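Local coordinates for putative capsid protein of prophage (PDB 3BQW) that probably builds the shell of a phage head as a major capsid protein encoded by a prophage, at residues I171-G176 / E194-Q199; F14-R19 / A23-S28; G147-E152 / A334-P339. All blocks are in the same frame, centred on the assembly; numbering follows the deposited sequence.

Contact 1: I171-G176 / E194-Q199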
loop_
_atom_site.group_PDB
_atom_site.type_symbol
_atom_site.label_atom_id
_atom_site.label_comp_id
_atom_site.label_asym_id
_atom_site.label_seq_id
_atom_site.Cartn_x
_atom_site.Cartn_y
_atom_site.Cartn_z
ATOM N N ILE A 171 11.025 6.689 -16.823
ATOM C CA ILE A 171 12.011 6.416 -17.854
ATOM C C ILE A 171 11.727 5.049 -18.458
ATOM O O ILE A 171 11.363 4.120 -17.758
ATOM C CB ILE A 171 13.440 6.424 -17.252
ATOM C CG1 ILE A 171 13.786 7.814 -16.665
ATOM C CG2 ILE A 171 14.469 5.950 -18.274
ATOM C CD1 ILE A 171 15.184 7.905 -15.959
ATOM N N GLU A 172 11.885 4.926 -19.762
ATOM C CA GLU A 172 11.807 3.619 -20.398
ATOM C C GLU A 172 13.104 3.308 -21.102
ATOM O O GLU A 172 13.574 4.109 -21.880
ATOM C CB GLU A 172 10.660 3.577 -21.397
ATOM C CG GLU A 172 9.324 3.659 -20.708
ATOM C CD GLU A 172 8.155 3.386 -21.641
ATOM O OE1 GLU A 172 8.355 3.413 -22.875
ATOM O OE2 GLU A 172 7.033 3.145 -21.133
ATOM N N GLN A 173 13.678 2.140 -20.836
ATOM C CA GLN A 173 14.891 1.728 -21.541
ATOM C C GLN A 173 14.725 1.683 -23.069
ATOM O O GLN A 173 15.668 1.951 -23.800
ATOM C CB GLN A 173 15.428 0.412 -21.002
ATOM C CG GLN A 173 16.158 0.579 -19.659
ATOM C CD GLN A 173 17.075 -0.588 -19.315
ATOM O OE1 GLN A 173 18.004 -0.464 -18.499
ATOM N NE2 GLN A 173 16.819 -1.715 -19.914
ATOM N N ALA A 174 13.521 1.379 -23.539
ATOM C CA ALA A 174 13.247 1.358 -24.976
ATOM C C ALA A 174 13.413 2.711 -25.681
ATOM O O ALA A 174 13.470 2.716 -26.889
ATOM C CB ALA A 174 11.846 0.792 -25.255
ATOM N N ASP A 175 13.461 3.833 -24.948
ATOM C CA ASP A 175 13.855 5.137 -25.508
ATOM C C ASP A 175 15.369 5.360 -25.471
ATOM O O ASP A 175 15.865 6.421 -25.869
ATOM C CB ASP A 175 13.211 6.285 -24.727
ATOM C CG ASP A 175 11.708 6.251 -24.755
ATOM O OD1 ASP A 175 11.134 5.648 -25.689
ATOM O OD2 ASP A 175 11.105 6.835 -23.828
ATOM N N GLY A 176 16.115 4.380 -24.975
ATOM C CA GLY A 176 17.564 4.500 -24.908
ATOM C C GLY A 176 18.249 3.156 -24.966
ATOM O O GLY A 176 17.938 2.329 -25.823
ATOM N N GLU A 194 22.990 5.209 -12.146
ATOM C CA GLU A 194 23.401 6.567 -11.806
ATOM C C GLU A 194 22.709 7.570 -12.701
ATOM O O GLU A 194 22.199 8.577 -12.231
ATOM C CB GLU A 194 24.922 6.712 -11.939
ATOM C CG GLU A 194 25.707 6.192 -10.741
ATOM C CD GLU A 194 25.661 7.122 -9.526
ATOM O OE1 GLU A 194 24.984 8.164 -9.587
ATOM O OE2 GLU A 194 26.301 6.808 -8.493
ATOM N N LEU A 195 22.694 7.289 -14.000
ATOM C CA LEU A 195 21.966 8.103 -14.962
ATOM C C LEU A 195 20.488 8.244 -14.606
ATOM O O LEU A 195 19.957 9.343 -14.658
ATOM C CB LEU A 195 22.136 7.567 -16.405
ATOM C CG LEU A 195 23.388 8.080 -17.125
ATOM C CD1 LEU A 195 23.759 7.200 -18.363
ATOM C CD2 LEU A 195 23.222 9.537 -17.538
ATOM N N TYR A 196 19.820 7.144 -14.245
ATOM C CA TYR A 196 18.392 7.228 -13.871
ATOM C C TYR A 196 18.196 8.056 -12.605
ATOM O O TYR A 196 17.263 8.856 -12.511
ATOM C CB TYR A 196 17.758 5.845 -13.686
ATOM C CG TYR A 196 18.025 4.871 -14.797
ATOM C CD1 TYR A 196 18.025 5.277 -16.134
ATOM C CD2 TYR A 196 18.276 3.539 -14.520
ATOM C CE1 TYR A 196 18.301 4.380 -17.145
ATOM C CE2 TYR A 196 18.538 2.624 -15.547
ATOM C CZ TYR A 196 18.549 3.058 -16.842
ATOM O OH TYR A 196 18.804 2.166 -17.848
ATOM N N ALA A 197 19.082 7.843 -11.639
ATOM C CA ALA A 197 19.031 8.534 -10.362
ATOM C C ALA A 197 19.241 10.047 -10.484
ATOM O O ALA A 197 18.716 10.778 -9.673
ATOM C CB ALA A 197 20.061 7.908 -9.360
ATOM N N ASP A 198 19.968 10.514 -11.506
ATOM C CA ASP A 198 20.091 11.961 -11.785
ATOM C C ASP A 198 18.742 12.653 -11.830
ATOM O O ASP A 198 18.616 13.789 -11.380
ATOM C CB ASP A 198 20.743 12.225 -13.139
ATOM C CG ASP A 198 22.215 11.922 -13.157
ATOM O OD1 ASP A 198 22.817 11.705 -12.078
ATOM O OD2 ASP A 198 22.757 11.884 -14.278
ATOM N N GLN A 199 17.737 11.976 -12.380
ATOM C CA GLN A 199 16.420 12.581 -12.519
ATOM C C GLN A 199 15.715 12.901 -11.184
ATOM O O GLN A 199 14.872 13.788 -11.146
ATOM C CB GLN A 199 15.528 11.739 -13.436
ATOM C CG GLN A 199 16.128 11.451 -14.803
ATOM C CD GLN A 199 16.631 12.706 -15.540
ATOM O OE1 GLN A 199 16.037 13.771 -15.464
ATOM N NE2 GLN A 199 17.738 12.568 -16.229
#
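I171 runs its longer branch straight out from the strand, with CD1 anti to CA (chi2 177°), while chi1 of Y196 (-48°) sets CG of Y196 beside its own backbone N; the two turns together deliver the methyl end of I171 to the tyrosine. CD1 of I171 lies 3.9 Å from CD1 of Y196, approaching the ring obliquely, and 4.0 Å from CB of the same residue. Q199 closes in from the other part of the 194-199 segment: it crosses I171 at about a right angle with its CG 3.8 Å from I171 CD1, and a bend at chi2 then turns the rest of its chain. One methyl group is thus held between an aromatic ring and the aliphatic part of a glutamine.

The pieces joined are the short strand 170-172, which pairs in parallel with strand 346-349 in a mixed sheet, and helix 190-198, packed against that sheet. V346 and V348 of strand 346-349, with L284 of the neighbouring strand 281-285, continue the apolar layer beneath the helix. A sheet flanked by helices is consistent with the A-domain of HK97-like capsid proteins.

Past the strand, Q173 starts a 3-10 turn and extends toward the hydroxyl end of the tyrosine. Its CG comes within 3.6 Å of Y196 OH, and the amide, turned 53° from the ring plane, sits at the ring edge, buried together with Y196.

Contact 2: F14-R19 / A23-S28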
loop_
_atom_site.group_PDB
_atom_site.type_symbol
_atom_site.label_atom_id
_atom_site.label_comp_id
_atom_site.label_asym_id
_atom_site.label_seq_id
_atom_site.Cartn_x
_atom_site.Cartn_y
_atom_site.Cartn_z
ATOM N N PHE A 14 -12.714 -3.208 18.543
ATOM C CA PHE A 14 -11.500 -2.374 18.672
ATOM C C PHE A 14 -10.442 -2.978 19.603
ATOM O O PHE A 14 -9.250 -2.802 19.378
ATOM C CB PHE A 14 -11.824 -0.956 19.168
ATOM C CG PHE A 14 -12.181 0.015 18.072
ATOM C CD1 PHE A 14 -13.406 0.645 18.060
ATOM C CD2 PHE A 14 -11.280 0.290 17.053
ATOM C CE1 PHE A 14 -13.725 1.544 17.034
ATOM C CE2 PHE A 14 -11.591 1.167 16.041
ATOM C CZ PHE A 14 -12.814 1.797 16.033
ATOM N N ALA A 15 -10.879 -3.675 20.643
ATOM C CA ALA A 15 -9.970 -4.386 21.557
ATOM C C ALA A 15 -9.072 -5.358 20.796
ATOM O O ALA A 15 -7.901 -5.501 21.116
ATOM C CB ALA A 15 -10.771 -5.134 22.652
ATOM N N TYR A 16 -9.627 -6.019 19.786
ATOM C CA TYR A 16 -8.846 -6.920 18.954
ATOM C C TYR A 16 -7.977 -6.156 17.952
ATOM O O TYR A 16 -6.791 -6.427 17.798
ATOM C CB TYR A 16 -9.766 -7.864 18.196
ATOM C CG TYR A 16 -8.986 -8.857 17.394
ATOM C CD1 TYR A 16 -8.257 -9.868 18.038
ATOM C CD2 TYR A 16 -8.942 -8.786 16.016
ATOM C CE1 TYR A 16 -7.516 -10.776 17.318
ATOM C CE2 TYR A 16 -8.185 -9.695 15.282
ATOM C CZ TYR A 16 -7.473 -10.677 15.946
ATOM O OH TYR A 16 -6.752 -11.590 15.249
ATOM N N LEU A 17 -8.600 -5.208 17.273
ATOM C CA LEU A 17 -7.940 -4.406 16.261
ATOM C C LEU A 17 -6.706 -3.686 16.842
ATOM O O LEU A 17 -5.701 -3.499 16.160
ATOM C CB LEU A 17 -8.960 -3.416 15.669
ATOM C CG LEU A 17 -8.816 -2.849 14.269
ATOM C CD1 LEU A 17 -8.507 -3.944 13.186
ATOM C CD2 LEU A 17 -10.074 -2.046 13.918
ATOM N N ASN A 18 -6.782 -3.307 18.117
ATOM C CA ASN A 18 -5.708 -2.561 18.785
ATOM C C ASN A 18 -4.750 -3.454 19.545
ATOM O O ASN A 18 -3.925 -2.945 20.292
ATOM C CB ASN A 18 -6.307 -1.552 19.784
ATOM C CG ASN A 18 -7.118 -0.463 19.103
ATOM O OD1 ASN A 18 -6.802 -0.046 17.994
ATOM N ND2 ASN A 18 -8.161 0.003 19.765
ATOM N N ARG A 19 -4.843 -4.773 19.367
ATOM C CA ARG A 19 -4.249 -5.712 20.338
ATOM C C ARG A 19 -2.711 -5.674 20.478
ATOM O O ARG A 19 -2.182 -6.011 21.559
ATOM C CB ARG A 19 -4.704 -7.150 20.072
ATOM C CG ARG A 19 -4.439 -8.041 21.258
ATOM C CD ARG A 19 -5.184 -9.330 21.181
ATOM N NE ARG A 19 -4.450 -10.356 20.464
ATOM C CZ ARG A 19 -4.930 -11.574 20.254
ATOM N NH1 ARG A 19 -6.138 -11.901 20.692
ATOM N NH2 ARG A 19 -4.209 -12.466 19.596
ATOM N N ALA A 23 0.247 -9.127 13.352
ATOM C CA ALA A 23 1.089 -8.641 12.257
ATOM C C ALA A 23 0.288 -7.849 11.241
ATOM O O ALA A 23 0.725 -6.790 10.790
ATOM C CB ALA A 23 1.798 -9.828 11.559
ATOM N N GLU A 24 -0.903 -8.352 10.921
ATOM C CA GLU A 24 -1.796 -7.710 9.951
ATOM C C GLU A 24 -2.138 -6.301 10.374
ATOM O O GLU A 24 -2.478 -5.480 9.538
ATOM C CB GLU A 24 -3.118 -8.491 9.771
ATOM C CG GLU A 24 -2.981 -9.821 9.049
ATOM C CD GLU A 24 -2.593 -10.970 9.954
ATOM O OE1 GLU A 24 -2.222 -10.752 11.140
ATOM O OE2 GLU A 24 -2.643 -12.113 9.459
ATOM N N PHE A 25 -2.082 -6.039 11.679
ATOM C CA PHE A 25 -2.433 -4.731 12.207
ATOM C C PHE A 25 -1.198 -3.847 12.378
ATOM O O PHE A 25 -1.258 -2.663 12.079
ATOM C CB PHE A 25 -3.220 -4.846 13.522
ATOM C CG PHE A 25 -4.483 -5.701 13.428
ATOM C CD1 PHE A 25 -5.107 -5.959 12.209
ATOM C CD2 PHE A 25 -5.061 -6.217 14.577
ATOM C CE1 PHE A 25 -6.254 -6.710 12.142
ATOM C CE2 PHE A 25 -6.219 -6.976 14.508
ATOM C CZ PHE A 25 -6.816 -7.216 13.295
ATOM N N LYS A 26 -0.077 -4.397 12.820
ATOM C CA LYS A 26 1.043 -3.527 13.120
ATOM C C LYS A 26 1.942 -3.205 11.891
ATOM O O LYS A 26 2.614 -2.165 11.875
ATOM C CB LYS A 26 1.829 -4.038 14.343
ATOM C CG LYS A 26 3.071 -4.831 14.070
ATOM C CD LYS A 26 3.751 -5.314 15.388
ATOM C CE LYS A 26 4.821 -4.341 15.952
ATOM N NZ LYS A 26 5.625 -4.964 17.105
ATOM N N PHE A 27 1.934 -4.071 10.872
ATOM C CA PHE A 27 2.748 -3.862 9.674
ATOM C C PHE A 27 1.895 -3.575 8.453
ATOM O O PHE A 27 0.739 -3.961 8.389
ATOM C CB PHE A 27 3.627 -5.085 9.389
ATOM C CG PHE A 27 4.401 -5.563 10.584
ATOM C CD1 PHE A 27 5.218 -4.695 11.281
ATOM C CD2 PHE A 27 4.325 -6.880 10.995
ATOM C CE1 PHE A 27 5.934 -5.125 12.400
ATOM C CE2 PHE A 27 5.039 -7.321 12.104
ATOM C CZ PHE A 27 5.846 -6.433 12.805
ATOM N N SER A 28 2.511 -2.897 7.493
ATOM C CA SER A 28 1.919 -2.555 6.203
ATOM C C SER A 28 2.890 -2.912 5.075
ATOM O O SER A 28 4.091 -3.088 5.299
ATOM C CB SER A 28 1.632 -1.051 6.126
ATOM O OG SER A 28 0.641 -0.691 7.052
#
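F25 brings more surface to this contact than any other residue, wedging its ring between L17 and Y16 of the preceding helix. L17 takes one face. Its CD1 methyl stands 3.8 Å from the centroid of the F25 ring, only 17° off the ring normal, a clear CH-pi contact; with CG of L17 swung away from its own backbone N (chi1 -154°), this methyl reaches toward F25 although the root of the side chain does not point there. Y16 approaches the rim instead. CE2 of Y16 comes to 3.4 Å from CE2 of F25; the planes are nearly perpendicular (85°), with centroids 5.3 Å apart, yet the offset of the rings makes the pair neither a stack nor an edge-to-face contact.

Main-chain oxygens complete the lining. Y16 O lies at the edge of the phenylalanine ring, 3.4 Å from F25 CE2, so the slightly positive C-H rim faces this carbonyl at the end of helix 10-17. L17 O, 3.2 Å from F25 CD2, sits above the plane on the face that L17 CD1 also covers.

Helices 10-17 and 23-26, joined by a short turn, both touch the long helix 113-146, which is probably the spine helix of an HK97-like capsid fold. L17 touches I129 of that helix and also P315 of strand 314-319, while Y16 OH is hydrogen-bonded to R126 NH1, which helps fix the tyrosine's position. On another side of Y16, the guanidinium of R19 turns a face to the ring's CE1.

Contact 3: G147-E152 / A334-P339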
loop_
_atom_site.group_PDB
_atom_site.type_symbol
_atom_site.label_atom_id
_atom_site.label_comp_id
_atom_site.label_asym_id
_atom_site.label_seq_id
_atom_site.Cartn_x
_atom_site.Cartn_y
_atom_site.Cartn_z
ATOM N N GLY A 147 2.733 8.938 -10.800
ATOM C CA GLY A 147 2.205 10.193 -10.260
ATOM C C GLY A 147 0.696 10.297 -10.158
ATOM O O GLY A 147 0.180 11.362 -9.819
ATOM N N LYS A 148 -0.022 9.222 -10.463
ATOM C CA LYS A 148 -1.491 9.260 -10.507
ATOM C C LYS A 148 -2.205 8.110 -9.779
ATOM O O LYS A 148 -1.720 6.980 -9.703
ATOM C CB LYS A 148 -1.973 9.281 -11.950
ATOM C CG LYS A 148 -1.500 10.494 -12.735
ATOM C CD LYS A 148 -1.534 10.191 -14.223
ATOM C CE LYS A 148 -1.286 11.444 -15.016
ATOM N NZ LYS A 148 -1.459 11.138 -16.451
ATOM N N ASN A 149 -3.380 8.440 -9.243
ATOM C CA ASN A 149 -4.315 7.480 -8.687
ATOM C C ASN A 149 -5.693 7.682 -9.313
ATOM O O ASN A 149 -6.150 8.834 -9.487
ATOM C CB ASN A 149 -4.477 7.676 -7.172
ATOM C CG ASN A 149 -3.262 7.271 -6.378
ATOM O OD1 ASN A 149 -2.375 6.524 -6.850
ATOM N ND2 ASN A 149 -3.208 7.756 -5.150
ATOM N N ILE A 150 -6.366 6.567 -9.601
ATOM C CA ILE A 150 -7.790 6.581 -9.908
ATOM C C ILE A 150 -8.571 6.244 -8.651
ATOM O O ILE A 150 -8.400 5.186 -8.076
ATOM C CB ILE A 150 -8.142 5.613 -11.036
ATOM C CG1 ILE A 150 -7.575 6.155 -12.352
ATOM C CG2 ILE A 150 -9.710 5.420 -11.140
ATOM C CD1 ILE A 150 -7.360 5.104 -13.415
ATOM N N ILE A 151 -9.412 7.179 -8.215
ATOM C CA ILE A 151 -10.140 7.051 -6.964
ATOM C C ILE A 151 -11.601 6.686 -7.252
ATOM O O ILE A 151 -12.278 7.339 -8.048
ATOM C CB ILE A 151 -10.045 8.364 -6.130
ATOM C CG1 ILE A 151 -8.574 8.795 -5.928
ATOM C CG2 ILE A 151 -10.805 8.248 -4.780
ATOM C CD1 ILE A 151 -7.610 7.678 -5.449
ATOM N N GLU A 152 -12.056 5.620 -6.596
ATOM C CA GLU A 152 -13.447 5.168 -6.632
ATOM C C GLU A 152 -13.908 4.829 -5.205
ATOM O O GLU A 152 -13.097 4.484 -4.342
ATOM C CB GLU A 152 -13.614 3.912 -7.498
ATOM C CG GLU A 152 -12.418 3.544 -8.378
ATOM C CD GLU A 152 -12.680 2.318 -9.265
ATOM O OE1 GLU A 152 -13.716 1.633 -9.051
ATOM O OE2 GLU A 152 -11.860 2.064 -10.187
ATOM N N ALA A 334 -11.338 5.004 4.898
ATOM C CA ALA A 334 -11.265 5.945 3.763
ATOM C C ALA A 334 -9.847 6.486 3.621
ATOM O O ALA A 334 -9.621 7.666 3.786
ATOM C CB ALA A 334 -12.288 7.104 3.940
ATOM N N PRO A 335 -8.892 5.609 3.300
ATOM C CA PRO A 335 -7.482 5.958 3.164
ATOM C C PRO A 335 -7.094 6.527 1.807
ATOM O O PRO A 335 -7.657 6.142 0.770
ATOM C CB PRO A 335 -6.782 4.618 3.365
ATOM C CG PRO A 335 -7.739 3.625 2.771
ATOM C CD PRO A 335 -9.113 4.163 3.059
ATOM N N GLN A 336 -6.113 7.431 1.837
ATOM C CA GLN A 336 -5.489 7.983 0.639
ATOM C C GLN A 336 -4.023 8.311 0.945
ATOM O O GLN A 336 -3.758 9.118 1.838
ATOM C CB GLN A 336 -6.187 9.284 0.241
ATOM C CG GLN A 336 -5.580 9.983 -0.985
ATOM C CD GLN A 336 -5.511 9.082 -2.202
ATOM O OE1 GLN A 336 -6.506 8.443 -2.558
ATOM N NE2 GLN A 336 -4.338 9.026 -2.855
ATOM N N PRO A 337 -3.073 7.652 0.255
ATOM C CA PRO A 337 -1.666 8.025 0.370
ATOM C C PRO A 337 -1.385 9.445 -0.149
ATOM O O PRO A 337 -1.929 9.864 -1.168
ATOM C CB PRO A 337 -0.929 6.973 -0.472
ATOM C CG PRO A 337 -1.899 5.949 -0.770
ATOM C CD PRO A 337 -3.262 6.461 -0.584
ATOM N N VAL A 338 -0.587 10.184 0.609
ATOM C CA VAL A 338 -0.189 11.522 0.239
ATOM C C VAL A 338 1.333 11.570 0.333
ATOM O O VAL A 338 1.873 11.353 1.415
ATOM C CB VAL A 338 -0.802 12.590 1.171
ATOM C CG1 VAL A 338 -0.338 13.968 0.747
ATOM C CG2 VAL A 338 -2.343 12.494 1.150
ATOM N N PRO A 339 2.010 11.858 -0.785
ATOM C CA PRO A 339 3.470 11.811 -0.771
ATOM C C PRO A 339 4.053 13.040 -0.135
ATOM O O PRO A 339 3.378 14.063 -0.040
ATOM C CB PRO A 339 3.835 11.750 -2.254
ATOM C CG PRO A 339 2.756 12.539 -2.927
ATOM C CD PRO A 339 1.488 12.222 -2.125
#
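N149 and Q336 reach for each other from opposite directions, and their amide planes are turned 48° apart where they meet. The nearest atoms, modelled as N149 ND2 and Q336 NE2, are 2.9 Å apart, though the asparagine amide is probably turned over in the model. Q336 gets there by a bend: CG leaves anti to the backbone N, and chi2 of 55° then folds the amide over toward the other strand. I151, two residues on from N149 and on the same side of its strand, crosses the glutamine obliquely. Its CD1 methyl lies 3.2 Å from Q336 OE1, and its CG1 lies 4.0 Å from that oxygen.

The two strands run in opposite senses but do not pair; the closest CA atoms, those of I151 and Q336, are 9.0 Å apart. Each strand bonds into a sheet of its own, 148-151 beside 159-162 and 335-338 beside 292-295, so the contact is made by side chains spanning between two sheets. Helix 113-146 flanks this interface, L139 touching both N149 and P337. A long helix beside sheets of this kind fits the P-domain of the HK97-like capsid fold.

A hydrogen bond within its own strand steadies the glutamine: Q336 NE2 donates to P337 O over 3.1 Å, meeting a lone pair in the carbonyl plane with an N-H...O angle of 151°. One hydrogen of NE2 is therefore spent there. The other could serve N149 if that residue's oxygen faced it, which would make the buried amides complementary.

Contact 2 comes first along the chain and closes before helix 113-146 begins; contact 3 opens just after that helix, and contact 1 is nested inside the long loop that contact 3 closes. Helix 113-146 is the shared element of contacts 2 and 3, whose centres are about 23 Å apart. Contact 1 lies about 26 Å from contact 3 and about 40 Å from contact 2, centre to centre, on the other side of the chain's centre from contact 2. The chain leaves strand 327-338 in contact 3 for strand 346-349, which borders contact 1. Contact 2 is a local turn, whereas contact 3 returns the chain across some 180 residues, so C-terminal strands complete regions begun beside the helix.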